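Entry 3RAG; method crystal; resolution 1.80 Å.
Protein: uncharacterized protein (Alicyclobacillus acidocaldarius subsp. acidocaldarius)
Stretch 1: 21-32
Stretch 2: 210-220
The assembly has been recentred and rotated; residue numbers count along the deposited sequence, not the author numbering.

Stretch 1 21-32: SNIGPDPVEAAR
Stretch 2 210-220: GGTPTGPAIDH

Two helices can pack closely when a glycine faces the partner backbone, and the contact between residues 21-32 and 210-220 illustrates this. Both segments run from loop into helix (27-32 and 214-220), the axes nearly parallel at 13° and 7.9 Å apart at closest approach.

Gly211 (phi/psi -96/-162) leaves room for Asn22, since a CB there would lie 2.8 Å from Asn22 OD1. Extended Thr212 (-122/114, chi1 p) is the polar anchor: its N donates to Asn22 OD1 (2.8 Å, nearly linear), while its O accepts from Asn22 N at 3.0 Å. Asn22, at -138/9 with chi1 p, thus pairs through backbone and side chain. Pro213 occupies the N-cap position of the second helix, and its CB lies 3.9 Å from Ile23 CG2 (chi1 t, chi2 t).

At Gly215 the backbones converge, its CA 3.6 Å from Pro27 CA; a CB would clash with Pro25 O at 2.3 Å. One water bridges here, accepting from Gly215 N (3.0 Å) and donating to Pro25 O (2.7 Å) and Ile23 O (2.8 Å). Pro216 CG meets Pro25 CD at 3.8 Å. Ile218 (m, t) places CG2 3.8 Å from Ala30 CB and CD1 4.0 Å from Pro27 CB. Finally, a second water donates to Asp219 OD1 and Ala30 O, each 2.7 Å away.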

ATOM      1  N   SER A  21      -4.091 -16.360   0.855  1.00 28.90           N
ATOM      2  CA  SER A  21      -3.711 -16.982  -0.429  1.00 29.55           C
ATOM      3  C   SER A  21      -3.997 -18.473  -0.427  1.00 31.83           C
ATOM      4  O   SER A  21      -3.916 -19.136   0.610  1.00 32.09           O
ATOM      5  CB  SER A  21      -2.231 -16.753  -0.741  1.00 28.57           C
ATOM      6  OG  SER A  21      -1.384 -17.462   0.172  1.00 28.85           O
ATOM      7  N   ASN A  22      -4.314 -19.020  -1.598  1.00 27.72           N
ATOM      8  CA  ASN A  22      -4.576 -20.443  -1.675  1.00 27.05           C
ATOM      9  C   ASN A  22      -3.941 -21.067  -2.898  1.00 31.69           C
ATOM     10  O   ASN A  22      -4.206 -22.211  -3.208  1.00 30.88           O
ATOM     11  CB  ASN A  22      -6.083 -20.740  -1.608  1.00 32.95           C
ATOM     12  CG  ASN A  22      -6.850 -20.089  -2.743  1.00 42.57           C
ATOM     13  OD1 ASN A  22      -6.262 -19.669  -3.726  1.00 32.03           O
ATOM     14  ND2 ASN A  22      -8.161 -19.982  -2.596  1.00 49.19           N
ATOM     15  N   ILE A  23      -3.101 -20.308  -3.598  1.00 30.19           N
ATOM     16  CA  ILE A  23      -2.371 -20.879  -4.736  1.00 30.29           C
ATOM     17  C   ILE A  23      -1.064 -20.106  -4.879  1.00 27.24           C
ATOM     18  O   ILE A  23      -1.004 -18.906  -4.596  1.00 29.33           O
ATOM     19  CB  ILE A  23      -3.208 -20.849  -6.043  1.00 29.57           C
ATOM     20  CG1 ILE A  23      -2.438 -21.523  -7.188  1.00 36.29           C
ATOM     21  CG2 ILE A  23      -3.598 -19.416  -6.406  1.00 29.46           C
ATOM     22  CD1 ILE A  23      -3.319 -21.896  -8.387  1.00 41.18           C
ATOM     23  N   GLY A  24       0.001 -20.804  -5.254  1.00 30.20           N
ATOM     24  CA  GLY A  24       1.250 -20.097  -5.471  1.00 27.89           C
ATOM     25  C   GLY A  24       2.069 -19.893  -4.205  1.00 31.77           C
ATOM     26  O   GLY A  24       1.724 -20.386  -3.130  1.00 31.27           O
ATOM     27  N   PRO A  25       3.180 -19.165  -4.335  1.00 29.32           N
ATOM     28  CA  PRO A  25       4.164 -19.095  -3.251  1.00 27.76           C
ATOM     29  C   PRO A  25       3.755 -18.123  -2.140  1.00 30.50           C
ATOM     30  O   PRO A  25       2.792 -17.359  -2.264  1.00 30.03           O
ATOM     31  CB  PRO A  25       5.457 -18.667  -3.966  1.00 32.71           C
ATOM     32  CG  PRO A  25       4.994 -17.997  -5.237  1.00 38.43           C
ATOM     33  CD  PRO A  25       3.661 -18.577  -5.604  1.00 31.16           C
ATOM     34  N   ASP A  26       4.481 -18.197  -1.036  1.00 26.64           N
ATOM     35  CA  ASP A  26       4.096 -17.518   0.214  1.00 29.02           C
ATOM     36  C   ASP A  26       4.211 -15.996   0.178  1.00 27.09           C
ATOM     37  O   ASP A  26       5.291 -15.444  -0.004  1.00 27.88           O
ATOM     38  CB  ASP A  26       4.951 -18.112   1.340  1.00 31.00           C
ATOM     39  CG  ASP A  26       4.655 -17.515   2.707  1.00 35.37           C
ATOM     40  OD1 ASP A  26       3.670 -16.765   2.880  1.00 32.04           O
ATOM     41  OD2 ASP A  26       5.432 -17.830   3.626  1.00 37.88           O
ATOM     42  N   PRO A  27       3.075 -15.288   0.333  1.00 26.05           N
ATOM     43  CA  PRO A  27       3.118 -13.819   0.265  1.00 25.59           C
ATOM     44  C   PRO A  27       3.827 -13.198   1.468  1.00 25.46           C
ATOM     45  O   PRO A  27       4.217 -12.032   1.408  1.00 27.34           O
ATOM     46  CB  PRO A  27       1.627 -13.415   0.256  1.00 25.11           C
ATOM     47  CG  PRO A  27       0.912 -14.586   0.939  1.00 23.12           C
ATOM     48  CD  PRO A  27       1.702 -15.817   0.459  1.00 26.23           C
ATOM     49  N   VAL A  28       3.962 -13.941   2.569  1.00 23.82           N
ATOM     50  CA  VAL A  28       4.694 -13.386   3.700  1.00 27.72           C
ATOM     51  C   VAL A  28       6.155 -13.139   3.298  1.00 28.67           C
ATOM     52  O   VAL A  28       6.742 -12.102   3.605  1.00 27.19           O
ATOM     53  CB  VAL A  28       4.567 -14.269   4.948  1.00 26.88           C
ATOM     54  CG1 VAL A  28       5.394 -13.670   6.119  1.00 27.22           C
ATOM     55  CG2 VAL A  28       3.091 -14.373   5.323  1.00 28.26           C
ATOM     56  N   GLU A  29       6.733 -14.098   2.600  1.00 27.51           N
ATOM     57  CA  GLU A  29       8.098 -13.954   2.096  1.00 30.91           C
ATOM     58  C   GLU A  29       8.204 -12.840   1.051  1.00 30.15           C
ATOM     59  O   GLU A  29       9.201 -12.111   1.003  1.00 30.24           O
ATOM     60  CB  GLU A  29       8.553 -15.289   1.501  1.00 36.46           C
ATOM     61  CG  GLU A  29       9.923 -15.696   1.906  1.00 58.75           C
ATOM     62  CD  GLU A  29      10.098 -15.621   3.403  1.00 73.13           C
ATOM     63  OE1 GLU A  29      11.079 -14.986   3.849  1.00 73.26           O
ATOM     64  OE2 GLU A  29       9.245 -16.185   4.125  1.00 79.83           O
ATOM     65  N   ALA A  30       7.184 -12.718   0.202  1.00 28.33           N
ATOM     66  CA  ALA A  30       7.155 -11.647  -0.795  1.00 29.57           C
ATOM     67  C   ALA A  30       7.191 -10.289  -0.114  1.00 31.23           C
ATOM     68  O   ALA A  30       7.900  -9.370  -0.549  1.00 30.36           O
ATOM     69  CB  ALA A  30       5.902 -11.774  -1.701  1.00 27.95           C
ATOM     70  N   ALA A  31       6.422 -10.146   0.970  1.00 28.11           N
ATOM     71  CA  ALA A  31       6.383  -8.876   1.683  1.00 26.23           C
ATOM     72  C   ALA A  31       7.727  -8.618   2.356  1.00 26.29           C
ATOM     73  O   ALA A  31       8.196  -7.480   2.407  1.00 27.81           O
ATOM     74  CB  ALA A  31       5.267  -8.879   2.742  1.00 26.73           C
ATOM     75  N   ARG A  32       8.330  -9.669   2.898  1.00 30.34           N
ATOM     76  CA  ARG A  32       9.637  -9.530   3.554  1.00 30.13           C
ATOM     77  C   ARG A  32      10.678  -9.049   2.521  1.00 28.45           C
ATOM     78  O   ARG A  32      11.473  -8.147   2.799  1.00 32.56           O
ATOM     79  CB  ARG A  32      10.051 -10.863   4.193  1.00 33.51           C
ATOM     80  CG  ARG A  32      11.262 -10.780   5.119  1.00 42.64           C
ATOM     81  CD  ARG A  32      11.467 -12.129   5.828  1.00 46.49           C
ATOM     82  NE  ARG A  32      10.421 -12.341   6.825  1.00 47.18           N
ATOM     83  CZ  ARG A  32       9.636 -13.408   6.890  1.00 46.50           C
ATOM     84  NH1 ARG A  32       8.715 -13.490   7.841  1.00 52.20           N
ATOM     85  NH2 ARG A  32       9.775 -14.396   6.022  1.00 53.40           N
ATOM     86  N   GLY A 210     -11.274 -17.539 -10.292  1.00 34.99           N
ATOM     87  CA  GLY A 210     -10.055 -18.173  -9.829  1.00 37.73           C
ATOM     88  C   GLY A 210      -9.785 -18.118  -8.340  1.00 34.63           C
ATOM     89  O   GLY A 210     -10.639 -17.739  -7.542  1.00 32.34           O
ATOM     90  N   GLY A 211      -8.566 -18.504  -7.980  1.00 34.13           N
ATOM     91  CA  GLY A 211      -8.125 -18.546  -6.594  1.00 33.88           C
ATOM     92  C   GLY A 211      -7.382 -17.270  -6.268  1.00 31.44           C
ATOM     93  O   GLY A 211      -7.540 -16.257  -6.957  1.00 31.24           O
ATOM     94  N   THR A 212      -6.612 -17.295  -5.187  1.00 27.30           N
ATOM     95  CA  THR A 212      -5.862 -16.114  -4.802  1.00 26.62           C
ATOM     96  C   THR A 212      -4.365 -16.377  -4.713  1.00 27.15           C
ATOM     97  O   THR A 212      -3.892 -17.092  -3.834  1.00 29.10           O
ATOM     98  CB  THR A 212      -6.361 -15.563  -3.455  1.00 49.12           C
ATOM     99  OG1 THR A 212      -5.648 -16.191  -2.386  1.00 45.78           O
ATOM    100  CG2 THR A 212      -7.846 -15.835  -3.291  1.00 20.24           C
ATOM    101  N   PRO A 213      -3.630 -15.741  -5.612  1.00 29.54           N
ATOM    102  CA  PRO A 213      -2.163 -15.783  -5.649  1.00 27.36           C
ATOM    103  C   PRO A 213      -1.565 -14.492  -5.105  1.00 27.57           C
ATOM    104  O   PRO A 213      -0.998 -13.650  -5.819  1.00 26.22           O
ATOM    105  CB  PRO A 213      -1.864 -15.987  -7.141  1.00 28.67           C
ATOM    106  CG  PRO A 213      -3.006 -15.268  -7.828  1.00 29.57           C
ATOM    107  CD  PRO A 213      -4.217 -15.512  -6.955  1.00 32.20           C
ATOM    108  N   THR A 214      -1.691 -14.327  -3.799  1.00 25.47           N
ATOM    109  CA  THR A 214      -1.252 -13.105  -3.182  1.00 24.31           C
ATOM    110  C   THR A 214       0.249 -12.909  -3.265  1.00 23.44           C
ATOM    111  O   THR A 214       0.706 -11.789  -3.323  1.00 25.38           O
ATOM    112  CB  THR A 214      -1.664 -13.087  -1.683  1.00 25.69           C
ATOM    113  OG1 THR A 214      -3.009 -13.577  -1.575  1.00 28.02           O
ATOM    114  CG2 THR A 214      -1.567 -11.676  -1.120  1.00 25.82           C
ATOM    115  N   GLY A 215       1.016 -13.997  -3.220  1.00 25.41           N
ATOM    116  CA  GLY A 215       2.474 -13.859  -3.272  1.00 25.51           C
ATOM    117  C   GLY A 215       2.966 -13.190  -4.565  1.00 27.88           C
ATOM    118  O   GLY A 215       3.647 -12.169  -4.537  1.00 26.63           O
ATOM    119  N   PRO A 216       2.626 -13.772  -5.711  1.00 29.36           N
ATOM    120  CA  PRO A 216       3.016 -13.168  -6.991  1.00 30.28           C
ATOM    121  C   PRO A 216       2.510 -11.724  -7.127  1.00 25.88           C
ATOM    122  O   PRO A 216       3.200 -10.889  -7.693  1.00 27.96           O
ATOM    123  CB  PRO A 216       2.347 -14.089  -8.014  1.00 27.51           C
ATOM    124  CG  PRO A 216       2.372 -15.435  -7.321  1.00 31.24           C
ATOM    125  CD  PRO A 216       2.021 -15.105  -5.893  1.00 25.65           C
ATOM    126  N   ALA A 217       1.334 -11.412  -6.576  1.00 26.65           N
ATOM    127  CA  ALA A 217       0.865 -10.023  -6.614  1.00 25.08           C
ATOM    128  C   ALA A 217       1.827  -9.050  -5.925  1.00 26.00           C
ATOM    129  O   ALA A 217       2.173  -7.993  -6.475  1.00 26.51           O
ATOM    130  CB  ALA A 217      -0.524  -9.907  -5.978  1.00 29.07           C
ATOM    131  N   ILE A 218       2.226  -9.386  -4.705  1.00 24.55           N
ATOM    132  CA  ILE A 218       3.165  -8.547  -3.977  1.00 24.07           C
ATOM    133  C   ILE A 218       4.507  -8.419  -4.717  1.00 26.19           C
ATOM    134  O   ILE A 218       5.079  -7.337  -4.802  1.00 26.00           O
ATOM    135  CB  ILE A 218       3.369  -9.061  -2.533  1.00 22.63           C
ATOM    136  CG1 ILE A 218       2.045  -8.899  -1.760  1.00 23.50           C
ATOM    137  CG2 ILE A 218       4.472  -8.267  -1.823  1.00 24.42           C
ATOM    138  CD1 ILE A 218       2.060  -9.527  -0.361  1.00 25.53           C
ATOM    139  N   ASP A 219       5.025  -9.528  -5.228  1.00 26.05           N
ATOM    140  CA  ASP A 219       6.273  -9.481  -6.001  1.00 26.94           C
ATOM    141  C   ASP A 219       6.140  -8.584  -7.250  1.00 27.93           C
ATOM    142  O   ASP A 219       7.024  -7.792  -7.568  1.00 28.02           O
ATOM    143  CB  ASP A 219       6.668 -10.892  -6.437  1.00 28.99           C
ATOM    144  CG  ASP A 219       7.303 -11.709  -5.284  1.00 33.15           C
ATOM    145  OD1 ASP A 219       8.032 -11.119  -4.443  1.00 39.36           O
ATOM    146  OD2 ASP A 219       7.075 -12.932  -5.250  1.00 35.96           O
ATOM    147  N   HIS A 220       5.025  -8.712  -7.952  1.00 26.15           N
ATOM    148  CA  HIS A 220       4.785  -7.843  -9.111  1.00 27.91           C
ATOM    149  C   HIS A 220       4.757  -6.371  -8.691  1.00 28.25           C
ATOM    150  O   HIS A 220       5.396  -5.513  -9.309  1.00 28.67           O
ATOM    151  CB  HIS A 220       3.479  -8.260  -9.814  1.00 26.69           C
ATOM    152  CG  HIS A 220       3.240  -7.550 -11.113  1.00 31.34           C
ATOM    153  ND1 HIS A 220       2.084  -7.726 -11.849  1.00 33.35           N
ATOM    154  CD2 HIS A 220       3.987  -6.651 -11.796  1.00 31.23           C
ATOM    155  CE1 HIS A 220       2.140  -6.980 -12.938  1.00 34.27           C
ATOM    156  NE2 HIS A 220       3.280  -6.308 -12.925  1.00 33.28           N
TER
HETATM  157  O   HOH W   1       0.376 -16.893  -3.293  1.00 30.43           O
HETATM  158  O   HOH W   2       8.561  -8.767  -3.149  1.00 35.92           O